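Local coordinates for protein ten1 (Schizosaccharomyces pombe, PDB 3K0X) that is required for telomere maintenance, interacts with Stn1 as a small OB-fold protein and probably binds single-stranded telomeric DNA, at residues 7-12 / 21-26; 33-38 / 46-51; 64-69 / 76-81. All coordinates share one frame; numbering follows the deposited sequence.

Three contacts sample one curled beta sheet, the OB-fold barrel of this 102-residue chain, and they follow one another in series along the sequence. Contact 1 sets the loop after strand 5-6 against strand 20-31; contact 2 pairs strands 34-39 and 42-47; contact 3 pairs strands 62-71 and 74-82. Centres of contacts 1 and 2 lie about 14 Å apart, those of 1 and 3 about 10 Å, those of 2 and 3 about 9 Å. Backbone bonds probably stitch them together, Cys26 to Ile38, Phe23 to Ile65 and Asp47 to Val77, while Phe23, Leu37, Cys46 and Ile65 fill a shared interior. The two hairpins thus supply walls of the barrel, and the loop packs against strand 20-31.

Contact 1 of 3, residues 7-12 / 21-26; sequences IFINQI and LRFLGC
Ile7 and Phe23 stand with their CA atoms 5.4 Å apart where the chain, leaving a short parallel pairing of strands 5-6 and 20-31, curls away as a loop packed against strand 20-31 of the OB-fold barrel. The backbone link here is from Ile7 N to Arg22 O, although the acceptor's position is less certain. Beyond it the two chains separate and two waters take over. The first bridges Ile7 O to Leu24 N, and the second accepts from Ile9 N, 2.9 Å away, and donates to Leu24 O, so four backbone polar groups are satisfied across the gap.

Phe23 is the centre of the side-chain packing. Its ring carbon CG sits between the backbone N and the carbonyl carbon (chi1 55°), which turns the ring beneath the loop. Ile9 lays CG1 3.5 Å from Phe23 CD2, and Ile12 CD1, on a side chain crossing the phenylalanine at about a right angle, reaches CD1 of the same ring at 3.8 Å. Val44 and Ile65 press on Phe23 from neighbouring strands. With an alanine in place of Phe23, Ile9 and Ile12 would probably lose the surface they share, opening a gap between loop and barrel. Within the loop, Gln11 OE1 accepts from Phe8 N at 2.9 Å, while its NE2 bonds to Gln99 of helix 88-100. Farther along, Ile9 CD1 ends 3.7 Å from Gly25 CA.

Contact 2 of 3, residues 33-38 / 46-51; sequences GILRLI and CDVTVV
The beta hairpin of strands 34-39 and 42-47 forms part of the wall of the OB-fold barrel, and this contact takes in its open end, where Leu35 and Cys46 make an antiparallel hydrogen-bonded pair. Leu35 N gives a nearly straight bond to Cys46 O (2.8 Å, 170°), with the donor in the carbonyl plane. The return bond, Cys46 N to Leu35 O, is 2.7 Å long and more bent. Ile34 and Asp47 follow as a non-hydrogen-bonded pair, and Val48 N then reaches Gly33 O at 3.1 Å, tying the open ends of the two strands together just where strand 42-47 gives way to an inverse gamma turn centred on Val48.

The side chains part to two faces. Leu35, Leu37 and Cys46 serve the barrel interior, joined there by Val48 beyond the strand end. Val48 has CG2 beside its backbone N, and this methyl meets Leu35 CB at 3.9 Å. Cys46 SG likewise stands beside its own backbone N (chi1 -61°), a setting that directs the sulfur along the hairpin to Leu37 CD2. Both Leu35 and Leu37 continue the packing onto Ile65 of strand 62-71, and Cys46 and Val48 rest on Val77 of strand 74-82.

On the other face lie Ile34 and Asp47. The aspartate's two oxygens have separate tasks: OD2 forms a salt bridge with Arg70, whereas Thr49 OG1 donates to Asp47 OD1 at 2.6 Å from above the carboxylate plane. A water, also donating to Asp47 OD1, sends its other hydrogen to Gly33 O, 3.3 Å away.

Contact 3 of 3, residues 64-69 / 76-81; sequences NIVGRK and DVLLIR
Ile65 and Ile80 pack on the inner, close-fitted face of this contact, their side chains lying side by side and pointing the same way, with Ile65 CD1 3.9 Å from Ile80 CG1. Methyl groups CG2 of Ile65 and Val77 approach as well. At one end, reciprocal bonds join Asn64 and Arg81, the one from Arg81 N to Asn64 O being almost straight at 172°.

Strands 62-71 and 74-82 form an antiparallel hairpin of the OB-fold barrel, and a classic beta bulge interrupts it: Leu78 and Leu79 both face Val66. Two donors therefore grip Val66 O, Leu78 N at 2.8 Å and Leu79 N at 3.1 Å. The register shifts by one residue there, and the chain turns a corner at Leu78. Next to it the strands come so close that Gly67 CA lies 4.1 Å from Val77 CA, and a beta carbon on Gly67 would collide with Asp76 O.

The outer face is looser and largely open to solvent. Leu78 projects there, its CB against Val66 O, its CD1 3.8 Å from Gly67 CA. Arg68, extended from CG to NE, crosses that leucine obliquely. On the same face as Arg68, Asp76 OD1 makes a salt bridge with Arg70, while Asp76 N donates to Arg68 O at 2.8 Å.

Contact 1 of 3, residues 7-12 / 21-26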
ATOM      1  N   ILE A   7      -6.113   4.201  -4.174  1.00 16.51           N
ATOM      2  CA  ILE A   7      -5.220   4.754  -5.142  1.00 14.56           C
ATOM      3  C   ILE A   7      -4.074   3.826  -5.446  1.00 12.10           C
ATOM      4  O   ILE A   7      -3.915   2.788  -4.798  1.00 14.14           O
ATOM      5  CB  ILE A   7      -4.597   6.142  -4.641  1.00 15.80           C
ATOM      6  CG1 ILE A   7      -3.748   5.972  -3.396  1.00 16.55           C
ATOM      7  CG2 ILE A   7      -5.618   7.067  -4.254  1.00 14.88           C
ATOM      8  CD1 ILE A   7      -4.105   4.808  -2.596  1.00 24.19           C
ATOM      9  N   PHE A   8      -3.272   4.204  -6.436  1.00 10.71           N
ATOM     10  CA  PHE A   8      -2.079   3.421  -6.747  1.00  9.39           C
ATOM     11  C   PHE A   8      -0.925   4.040  -5.950  1.00  9.99           C
ATOM     12  O   PHE A   8      -0.946   5.245  -5.546  1.00  9.53           O
ATOM     13  CB  PHE A   8      -1.741   3.538  -8.250  1.00 10.36           C
ATOM     14  CG  PHE A   8      -2.836   2.983  -9.131  1.00  9.62           C
ATOM     15  CD1 PHE A   8      -3.211   1.639  -9.013  1.00 10.90           C
ATOM     16  CD2 PHE A   8      -3.483   3.802 -10.067  1.00  9.95           C
ATOM     17  CE1 PHE A   8      -4.204   1.099  -9.805  1.00 11.57           C
ATOM     18  CE2 PHE A   8      -4.514   3.293 -10.899  1.00 11.99           C
ATOM     19  CZ  PHE A   8      -4.882   1.946 -10.788  1.00 11.98           C
ATOM     20  N   ILE A   9       0.088   3.216  -5.698  1.00 11.02           N
ATOM     21  CA  ILE A   9       1.251   3.791  -4.988  1.00  9.89           C
ATOM     22  C   ILE A   9       1.786   5.022  -5.717  1.00  9.97           C
ATOM     23  O   ILE A   9       2.256   5.968  -5.096  1.00 10.40           O
ATOM     24  CB  ILE A   9       2.364   2.714  -4.863  1.00  8.48           C
ATOM     25  CG1 ILE A   9       1.905   1.699  -3.810  1.00  9.38           C
ATOM     26  CG2 ILE A   9       3.798   3.357  -4.598  1.00  9.35           C
ATOM     27  CD1 ILE A   9       2.963   0.514  -3.666  1.00 24.19           C
ATOM     28  N   ASN A  10       1.715   5.054  -7.044  1.00  8.62           N
ATOM     29  CA  ASN A  10       2.246   6.224  -7.739  1.00 10.35           C
ATOM     30  C   ASN A  10       1.413   7.520  -7.618  1.00 11.47           C
ATOM     31  O   ASN A  10       1.831   8.581  -8.164  1.00 12.28           O
ATOM     32  CB  ASN A  10       2.553   5.916  -9.200  1.00 13.21           C
ATOM     33  CG  ASN A  10       1.316   5.699 -10.056  1.00 13.62           C
ATOM     34  OD1 ASN A  10       0.185   5.996  -9.699  1.00 17.52           O
ATOM     35  ND2 ASN A  10       1.570   5.200 -11.269  1.00 12.00           N
ATOM     36  N   GLN A  11       0.309   7.438  -6.874  1.00 13.31           N
ATOM     37  CA  GLN A  11      -0.534   8.600  -6.580  1.00 14.29           C
ATOM     38  C   GLN A  11      -0.383   9.076  -5.124  1.00 14.96           C
ATOM     39  O   GLN A  11      -0.940  10.109  -4.735  1.00 14.46           O
ATOM     40  CB  GLN A  11      -2.000   8.230  -6.829  1.00 13.93           C
ATOM     41  CG  GLN A  11      -2.276   7.976  -8.312  1.00 13.69           C
ATOM     42  CD  GLN A  11      -3.627   7.393  -8.592  1.00 15.66           C
ATOM     43  OE1 GLN A  11      -4.146   6.572  -7.835  1.00 13.35           O
ATOM     44  NE2 GLN A  11      -4.223   7.821  -9.735  1.00 18.78           N
ATOM     45  N   ILE A  12       0.307   8.285  -4.297  1.00 13.24           N
ATOM     46  CA  ILE A  12       0.467   8.647  -2.868  1.00 13.20           C
ATOM     47  C   ILE A  12       1.039  10.086  -2.725  1.00 14.94           C
ATOM     48  O   ILE A  12       0.550  10.877  -1.876  1.00 15.45           O
ATOM     49  CB  ILE A  12       1.473   7.646  -2.122  1.00 12.03           C
ATOM     50  CG1 ILE A  12       0.912   6.202  -1.956  1.00 12.25           C
ATOM     51  CG2 ILE A  12       1.729   8.127  -0.693  1.00 14.43           C
ATOM     52  CD1 ILE A  12      -0.464   6.059  -2.247  1.00 24.19           C
ATOM     53  N   LEU A  21      -5.343   6.336   3.223  1.00 19.95           N
ATOM     54  CA  LEU A  21      -5.271   5.770   1.876  1.00 18.78           C
ATOM     55  C   LEU A  21      -5.286   4.266   1.883  1.00 16.66           C
ATOM     56  O   LEU A  21      -4.942   3.665   2.874  1.00 15.79           O
ATOM     57  CB  LEU A  21      -3.933   6.196   1.239  1.00 20.38           C
ATOM     58  CG  LEU A  21      -3.558   7.687   1.282  1.00 22.17           C
ATOM     59  CD1 LEU A  21      -2.061   7.847   0.919  1.00 22.92           C
ATOM     60  CD2 LEU A  21      -4.411   8.494   0.328  1.00 22.85           C
ATOM     61  N   ARG A  22      -5.715   3.677   0.766  1.00 16.17           N
ATOM     62  CA  ARG A  22      -5.688   2.230   0.623  1.00 15.53           C
ATOM     63  C   ARG A  22      -4.995   1.968  -0.742  1.00 13.24           C
ATOM     64  O   ARG A  22      -5.332   2.618  -1.744  1.00 12.77           O
ATOM     65  CB  ARG A  22      -7.111   1.638   0.579  1.00 27.79           C
ATOM     66  CG  ARG A  22      -7.109   0.119   0.368  1.00 33.35           C
ATOM     67  CD  ARG A  22      -8.543  -0.439   0.344  1.00 38.64           C
ATOM     68  NE  ARG A  22      -8.620  -1.889   0.538  1.00 42.45           N
ATOM     69  CZ  ARG A  22      -8.606  -2.797  -0.440  1.00 43.95           C
ATOM     70  NH1 ARG A  22      -8.514  -2.435  -1.708  1.00 45.73           N
ATOM     71  NH2 ARG A  22      -8.714  -4.086  -0.144  1.00 46.09           N
ATOM     72  N   PHE A  23      -3.979   1.117  -0.740  1.00 13.91           N
ATOM     73  CA  PHE A  23      -3.262   0.807  -1.963  1.00 12.34           C
ATOM     74  C   PHE A  23      -2.646  -0.592  -1.907  1.00 12.68           C
ATOM     75  O   PHE A  23      -2.508  -1.205  -0.830  1.00 12.90           O
ATOM     76  CB  PHE A  23      -2.187   1.864  -2.234  1.00 11.96           C
ATOM     77  CG  PHE A  23      -1.249   2.039  -1.066  1.00 12.58           C
ATOM     78  CD1 PHE A  23      -1.516   3.033  -0.134  1.00 12.47           C
ATOM     79  CD2 PHE A  23      -0.095   1.225  -0.923  1.00 13.90           C
ATOM     80  CE1 PHE A  23      -0.637   3.211   0.968  1.00 12.59           C
ATOM     81  CE2 PHE A  23       0.799   1.385   0.172  1.00 12.77           C
ATOM     82  CZ  PHE A  23       0.525   2.385   1.106  1.00 14.51           C
ATOM     83  N   LEU A  24      -2.255  -1.056  -3.106  1.00 10.23           N
ATOM     84  CA  LEU A  24      -1.678  -2.369  -3.262  1.00 11.11           C
ATOM     85  C   LEU A  24      -0.172  -2.243  -3.583  1.00 10.37           C
ATOM     86  O   LEU A  24       0.241  -1.347  -4.331  1.00  8.37           O
ATOM     87  CB  LEU A  24      -2.485  -3.053  -4.407  1.00 15.91           C
ATOM     88  CG  LEU A  24      -1.935  -4.392  -4.930  1.00 17.70           C
ATOM     89  CD1 LEU A  24      -2.302  -5.503  -3.906  1.00 17.07           C
ATOM     90  CD2 LEU A  24      -2.554  -4.738  -6.325  1.00 21.45           C
ATOM     91  N   GLY A  25       0.667  -3.127  -3.039  1.00 12.15           N
ATOM     92  CA  GLY A  25       2.074  -3.069  -3.345  1.00 12.49           C
ATOM     93  C   GLY A  25       2.755  -4.420  -3.115  1.00 12.63           C
ATOM     94  O   GLY A  25       2.258  -5.259  -2.369  1.00 12.98           O
ATOM     95  N   CYS A  26       3.875  -4.623  -3.811  1.00 13.16           N
ATOM     96  CA  CYS A  26       4.639  -5.890  -3.752  1.00 12.34           C
ATOM     97  C   CYS A  26       5.802  -5.736  -2.767  1.00 11.65           C
ATOM     98  O   CYS A  26       6.519  -4.739  -2.812  1.00 11.17           O
ATOM     99  CB  CYS A  26       5.202  -6.161  -5.130  1.00 12.93           C
ATOM    100  SG  CYS A  26       5.926  -7.876  -5.261  1.00 15.98           S
TER
HETATM  101  O   HOH W   1      -3.116   0.372  -5.496  1.00 14.22           O
HETATM  102  O   HOH W   2      -0.392   0.391  -6.327  1.00 10.56           O

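Contact 2 of 3, residues 33-38 / 46-51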
ATOM      1  N   GLY A  33      10.728  -3.331  11.201  1.00 15.54           N
ATOM      2  CA  GLY A  33       9.571  -2.458  11.259  1.00 16.40           C
ATOM      3  C   GLY A  33       9.290  -1.675  10.001  1.00 15.99           C
ATOM      4  O   GLY A  33       8.369  -0.868   9.994  1.00 17.16           O
ATOM      5  N   ILE A  34      10.069  -1.907   8.954  1.00 14.88           N
ATOM      6  CA  ILE A  34       9.837  -1.121   7.729  1.00 14.52           C
ATOM      7  C   ILE A  34       9.484  -2.081   6.600  1.00 13.54           C
ATOM      8  O   ILE A  34      10.232  -3.016   6.346  1.00 13.47           O
ATOM      9  CB  ILE A  34      11.088  -0.338   7.321  1.00 13.68           C
ATOM     10  CG1 ILE A  34      11.370   0.745   8.358  1.00 15.69           C
ATOM     11  CG2 ILE A  34      10.846   0.395   5.919  1.00 14.61           C
ATOM     12  CD1 ILE A  34      10.253   1.844   8.402  1.00 24.19           C
ATOM     13  N   LEU A  35       8.415  -1.756   5.876  1.00 12.96           N
ATOM     14  CA  LEU A  35       7.946  -2.576   4.779  1.00 12.46           C
ATOM     15  C   LEU A  35       8.107  -1.706   3.569  1.00 13.34           C
ATOM     16  O   LEU A  35       7.439  -0.655   3.490  1.00 12.50           O
ATOM     17  CB  LEU A  35       6.486  -2.866   5.005  1.00 15.18           C
ATOM     18  CG  LEU A  35       5.674  -3.579   3.932  1.00 16.02           C
ATOM     19  CD1 LEU A  35       6.276  -5.000   3.788  1.00 18.61           C
ATOM     20  CD2 LEU A  35       4.191  -3.679   4.343  1.00 15.96           C
ATOM     21  N   ARG A  36       9.007  -2.103   2.659  1.00 11.96           N
ATOM     22  CA  ARG A  36       9.222  -1.350   1.422  1.00 13.77           C
ATOM     23  C   ARG A  36       8.393  -2.030   0.329  1.00 13.30           C
ATOM     24  O   ARG A  36       8.615  -3.211   0.015  1.00 10.42           O
ATOM     25  CB  ARG A  36      10.715  -1.346   1.087  1.00 31.25           C
ATOM     26  CG  ARG A  36      11.472  -0.296   1.922  1.00 38.04           C
ATOM     27  CD  ARG A  36      12.935  -0.632   2.054  1.00 43.62           C
ATOM     28  NE  ARG A  36      13.582  -0.764   0.752  1.00 48.21           N
ATOM     29  CZ  ARG A  36      14.532  -1.653   0.484  1.00 50.20           C
ATOM     30  NH1 ARG A  36      14.950  -2.501   1.417  1.00 52.11           N
ATOM     31  NH2 ARG A  36      15.078  -1.682  -0.717  1.00 49.10           N
ATOM     32  N   LEU A  37       7.427  -1.244  -0.198  1.00 13.03           N
ATOM     33  CA  LEU A  37       6.484  -1.726  -1.211  1.00 13.21           C
ATOM     34  C   LEU A  37       6.688  -1.092  -2.556  1.00 11.77           C
ATOM     35  O   LEU A  37       6.908   0.098  -2.630  1.00  9.68           O
ATOM     36  CB  LEU A  37       5.070  -1.426  -0.713  1.00 16.86           C
ATOM     37  CG  LEU A  37       4.141  -2.581  -0.350  1.00 22.62           C
ATOM     38  CD1 LEU A  37       4.878  -3.791   0.276  1.00 20.90           C
ATOM     39  CD2 LEU A  37       3.018  -2.057   0.488  1.00 20.87           C
ATOM     40  N   ILE A  38       6.520  -1.891  -3.622  1.00 10.86           N
ATOM     41  CA  ILE A  38       6.777  -1.389  -4.973  1.00  9.98           C
ATOM     42  C   ILE A  38       5.606  -1.790  -5.884  1.00  9.91           C
ATOM     43  O   ILE A  38       5.023  -2.862  -5.712  1.00  9.05           O
ATOM     44  CB  ILE A  38       8.102  -2.096  -5.592  1.00 18.65           C
ATOM     45  CG1 ILE A  38       9.392  -1.633  -4.884  1.00 21.01           C
ATOM     46  CG2 ILE A  38       8.366  -1.582  -7.039  1.00 19.03           C
ATOM     47  CD1 ILE A  38       9.467  -1.810  -3.450  1.00 24.19           C
ATOM     48  N   CYS A  46       6.681   1.839   4.118  1.00 13.12           N
ATOM     49  CA  CYS A  46       5.507   1.755   5.023  1.00 12.75           C
ATOM     50  C   CYS A  46       5.995   1.414   6.402  1.00 14.40           C
ATOM     51  O   CYS A  46       6.744   0.435   6.587  1.00 13.02           O
ATOM     52  CB  CYS A  46       4.514   0.651   4.564  1.00 14.40           C
ATOM     53  SG  CYS A  46       3.860   0.986   2.861  1.00 14.70           S
ATOM     54  N   ASP A  47       5.551   2.221   7.353  1.00 13.79           N
ATOM     55  CA  ASP A  47       5.997   2.062   8.736  1.00 15.34           C
ATOM     56  C   ASP A  47       4.961   1.185   9.451  1.00 15.14           C
ATOM     57  O   ASP A  47       3.842   1.621   9.689  1.00 13.83           O
ATOM     58  CB  ASP A  47       6.104   3.507   9.365  1.00 16.36           C
ATOM     59  CG  ASP A  47       6.673   3.495  10.775  1.00 18.41           C
ATOM     60  OD1 ASP A  47       6.387   2.535  11.480  1.00 16.20           O
ATOM     61  OD2 ASP A  47       7.395   4.442  11.160  1.00 19.82           O
ATOM     62  N   VAL A  48       5.340  -0.064   9.748  1.00 12.19           N
ATOM     63  CA  VAL A  48       4.478  -1.022  10.441  1.00 14.11           C
ATOM     64  C   VAL A  48       4.913  -0.867  11.901  1.00 14.94           C
ATOM     65  O   VAL A  48       5.706  -1.633  12.441  1.00 15.02           O
ATOM     66  CB  VAL A  48       4.722  -2.430   9.925  1.00 17.73           C
ATOM     67  CG1 VAL A  48       3.718  -3.382  10.621  1.00 18.67           C
ATOM     68  CG2 VAL A  48       4.484  -2.456   8.374  1.00 20.69           C
ATOM     69  N   THR A  49       4.374   0.180  12.490  1.00 19.19           N
ATOM     70  CA  THR A  49       4.817   0.599  13.792  1.00 18.85           C
ATOM     71  C   THR A  49       4.615  -0.373  14.925  1.00 19.22           C
ATOM     72  O   THR A  49       5.341  -0.320  15.948  1.00 19.38           O
ATOM     73  CB  THR A  49       4.194   1.961  14.104  1.00 17.64           C
ATOM     74  OG1 THR A  49       4.181   2.781  12.895  1.00 15.66           O
ATOM     75  CG2 THR A  49       4.998   2.656  15.201  1.00 15.53           C
ATOM     76  N   VAL A  50       3.613  -1.239  14.775  1.00 14.24           N
ATOM     77  CA  VAL A  50       3.341  -2.205  15.834  1.00 16.32           C
ATOM     78  C   VAL A  50       3.190  -3.520  15.099  1.00 17.88           C
ATOM     79  O   VAL A  50       2.541  -3.551  14.072  1.00 18.86           O
ATOM     80  CB  VAL A  50       1.986  -1.957  16.585  1.00 19.87           C
ATOM     81  CG1 VAL A  50       1.907  -2.904  17.772  1.00 21.57           C
ATOM     82  CG2 VAL A  50       1.823  -0.484  17.009  1.00 20.08           C
ATOM     83  N   VAL A  51       3.803  -4.576  15.611  1.00 24.19           N
ATOM     84  CA  VAL A  51       3.633  -5.906  15.029  1.00 25.65           C
ATOM     85  C   VAL A  51       2.386  -6.498  15.667  1.00 26.94           C
ATOM     86  O   VAL A  51       2.411  -6.806  16.874  1.00 26.97           O
ATOM     87  CB  VAL A  51       4.778  -6.799  15.400  1.00 25.95           C
ATOM     88  CG1 VAL A  51       4.450  -8.245  15.024  1.00 25.83           C
ATOM     89  CG2 VAL A  51       6.033  -6.311  14.691  1.00 26.21           C
TER
HETATM   90  O   HOH W   3       8.389   1.209  12.500  1.00 23.70           O

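Contact 3 of 3, residues 64-69 / 76-81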
ATOM      1  N   ASN A  64      -2.332  -5.507   0.436  1.00 13.55           N
ATOM      2  CA  ASN A  64      -3.269  -4.395   0.458  1.00 16.07           C
ATOM      3  C   ASN A  64      -2.973  -3.665   1.778  1.00 15.71           C
ATOM      4  O   ASN A  64      -3.029  -4.267   2.859  1.00 14.84           O
ATOM      5  CB  ASN A  64      -4.720  -4.891   0.486  1.00 24.03           C
ATOM      6  CG  ASN A  64      -5.143  -5.488  -0.841  1.00 27.22           C
ATOM      7  OD1 ASN A  64      -5.333  -6.712  -0.950  1.00 30.25           O
ATOM      8  ND2 ASN A  64      -5.254  -4.648  -1.859  1.00 26.46           N
ATOM      9  N   ILE A  65      -2.703  -2.380   1.688  1.00 15.07           N
ATOM     10  CA  ILE A  65      -2.344  -1.552   2.860  1.00 15.04           C
ATOM     11  C   ILE A  65      -3.408  -0.482   3.088  1.00 14.21           C
ATOM     12  O   ILE A  65      -3.826   0.149   2.129  1.00 14.68           O
ATOM     13  CB  ILE A  65      -1.039  -0.714   2.578  1.00 15.93           C
ATOM     14  CG1 ILE A  65       0.116  -1.625   2.207  1.00 17.17           C
ATOM     15  CG2 ILE A  65      -0.647   0.210   3.738  1.00 16.86           C
ATOM     16  CD1 ILE A  65       0.351  -2.786   3.172  1.00 24.19           C
ATOM     17  N   VAL A  66      -3.840  -0.302   4.332  1.00 16.39           N
ATOM     18  CA  VAL A  66      -4.662   0.878   4.644  1.00 15.45           C
ATOM     19  C   VAL A  66      -3.724   1.658   5.578  1.00 15.48           C
ATOM     20  O   VAL A  66      -3.130   1.052   6.463  1.00 17.35           O
ATOM     21  CB  VAL A  66      -5.984   0.537   5.405  1.00 19.35           C
ATOM     22  CG1 VAL A  66      -6.633   1.850   5.902  1.00 21.41           C
ATOM     23  CG2 VAL A  66      -6.899  -0.171   4.488  1.00 19.40           C
ATOM     24  N   GLY A  67      -3.476   2.945   5.289  1.00 13.56           N
ATOM     25  CA  GLY A  67      -2.576   3.686   6.170  1.00 14.20           C
ATOM     26  C   GLY A  67      -2.742   5.195   5.950  1.00 14.58           C
ATOM     27  O   GLY A  67      -3.631   5.656   5.238  1.00 15.83           O
ATOM     28  N   ARG A  68      -1.912   5.980   6.650  1.00 16.49           N
ATOM     29  CA  ARG A  68      -1.992   7.437   6.521  1.00 17.30           C
ATOM     30  C   ARG A  68      -0.733   7.987   5.921  1.00 16.19           C
ATOM     31  O   ARG A  68       0.370   7.613   6.357  1.00 14.44           O
ATOM     32  CB  ARG A  68      -2.196   8.081   7.906  1.00 22.10           C
ATOM     33  CG  ARG A  68      -3.603   8.049   8.306  1.00 26.02           C
ATOM     34  CD  ARG A  68      -3.920   9.049   9.409  1.00 27.39           C
ATOM     35  NE  ARG A  68      -5.363   9.281   9.400  1.00 27.93           N
ATOM     36  CZ  ARG A  68      -6.257   8.368   9.636  1.00 26.04           C
ATOM     37  NH1 ARG A  68      -5.903   7.153   9.918  1.00 34.33           N
ATOM     38  NH2 ARG A  68      -7.510   8.660   9.562  1.00 32.79           N
ATOM     39  N   LYS A  69      -0.860   8.924   4.975  1.00 15.75           N
ATOM     40  CA  LYS A  69       0.348   9.441   4.388  1.00 17.27           C
ATOM     41  C   LYS A  69       1.068  10.301   5.437  1.00 18.66           C
ATOM     42  O   LYS A  69       0.438  11.179   6.045  1.00 19.74           O
ATOM     43  CB  LYS A  69       0.053  10.346   3.223  1.00 15.37           C
ATOM     44  CG  LYS A  69       1.285  10.986   2.665  1.00 14.87           C
ATOM     45  CD  LYS A  69       0.930  11.797   1.382  1.00 16.26           C
ATOM     46  CE  LYS A  69       2.240  12.291   0.826  1.00 18.26           C
ATOM     47  NZ  LYS A  69       2.189  13.463  -0.075  1.00 22.69           N
ATOM     48  N   ASP A  76       2.258   5.667   7.197  1.00 14.41           N
ATOM     49  CA  ASP A  76       2.100   4.985   8.495  1.00 15.81           C
ATOM     50  C   ASP A  76       0.976   3.969   8.348  1.00 14.96           C
ATOM     51  O   ASP A  76      -0.190   4.301   8.039  1.00 15.01           O
ATOM     52  CB  ASP A  76       1.804   6.048   9.557  1.00 15.80           C
ATOM     53  CG  ASP A  76       3.037   6.781   9.945  1.00 16.76           C
ATOM     54  OD1 ASP A  76       4.003   6.147  10.341  1.00 17.05           O
ATOM     55  OD2 ASP A  76       3.107   8.021   9.912  1.00 19.27           O
ATOM     56  N   VAL A  77       1.300   2.706   8.541  1.00 13.95           N
ATOM     57  CA  VAL A  77       0.301   1.636   8.302  1.00 13.12           C
ATOM     58  C   VAL A  77      -0.764   1.512   9.412  1.00 15.21           C
ATOM     59  O   VAL A  77      -0.416   1.610  10.585  1.00 15.56           O
ATOM     60  CB  VAL A  77       1.020   0.238   8.177  1.00 12.69           C
ATOM     61  CG1 VAL A  77       0.025  -0.887   7.994  1.00 12.46           C
ATOM     62  CG2 VAL A  77       2.041   0.275   7.024  1.00 13.03           C
ATOM     63  N   LEU A  78      -2.002   1.263   9.016  1.00 15.18           N
ATOM     64  CA  LEU A  78      -3.118   1.052   9.943  1.00 17.32           C
ATOM     65  C   LEU A  78      -3.535  -0.424   9.882  1.00 18.75           C
ATOM     66  O   LEU A  78      -3.790  -1.002  10.916  1.00 19.48           O
ATOM     67  CB  LEU A  78      -4.296   1.982   9.606  1.00 19.00           C
ATOM     68  CG  LEU A  78      -3.971   3.441   9.787  1.00 20.28           C
ATOM     69  CD1 LEU A  78      -5.036   4.262   9.036  1.00 22.12           C
ATOM     70  CD2 LEU A  78      -3.900   3.743  11.313  1.00 23.87           C
ATOM     71  N   LEU A  79      -3.536  -1.047   8.695  1.00 18.41           N
ATOM     72  CA  LEU A  79      -3.952  -2.433   8.510  1.00 18.40           C
ATOM     73  C   LEU A  79      -3.322  -3.000   7.225  1.00 18.58           C
ATOM     74  O   LEU A  79      -3.061  -2.281   6.244  1.00 19.15           O
ATOM     75  CB  LEU A  79      -5.475  -2.531   8.430  1.00 26.12           C
ATOM     76  CG  LEU A  79      -6.095  -3.936   8.274  1.00 28.05           C
ATOM     77  CD1 LEU A  79      -5.571  -4.865   9.398  1.00 30.12           C
ATOM     78  CD2 LEU A  79      -7.663  -3.851   8.291  1.00 31.06           C
ATOM     79  N   ILE A  80      -3.029  -4.282   7.268  1.00 22.33           N
ATOM     80  CA  ILE A  80      -2.410  -4.981   6.154  1.00 23.50           C
ATOM     81  C   ILE A  80      -3.268  -6.210   5.886  1.00 25.00           C
ATOM     82  O   ILE A  80      -3.610  -6.934   6.835  1.00 26.28           O
ATOM     83  CB  ILE A  80      -0.957  -5.470   6.508  1.00 17.45           C
ATOM     84  CG1 ILE A  80      -0.029  -4.292   6.732  1.00 16.92           C
ATOM     85  CG2 ILE A  80      -0.406  -6.378   5.380  1.00 17.43           C
ATOM     86  CD1 ILE A  80       1.302  -4.669   7.285  1.00 24.19           C
ATOM     87  N   ARG A  81      -3.662  -6.404   4.627  1.00 21.85           N
ATOM     88  CA  ARG A  81      -4.395  -7.600   4.239  1.00 22.74           C
ATOM     89  C   ARG A  81      -3.643  -8.270   3.075  1.00 21.88           C
ATOM     90  O   ARG A  81      -3.095  -7.609   2.169  1.00 20.37           O
ATOM     91  CB  ARG A  81      -5.833  -7.247   3.838  1.00 36.94           C
ATOM     92  CG  ARG A  81      -6.688  -6.655   4.979  1.00 41.36           C
ATOM     93  CD  ARG A  81      -7.047  -7.719   6.056  1.00 44.81           C
ATOM     94  NE  ARG A  81      -7.569  -7.142   7.307  1.00 49.26           N
ATOM     95  CZ  ARG A  81      -7.515  -7.747   8.498  1.00 50.86           C
ATOM     96  NH1 ARG A  81      -6.971  -8.963   8.623  1.00 51.75           N
ATOM     97  NH2 ARG A  81      -7.958  -7.119   9.584  1.00 52.21           N
TER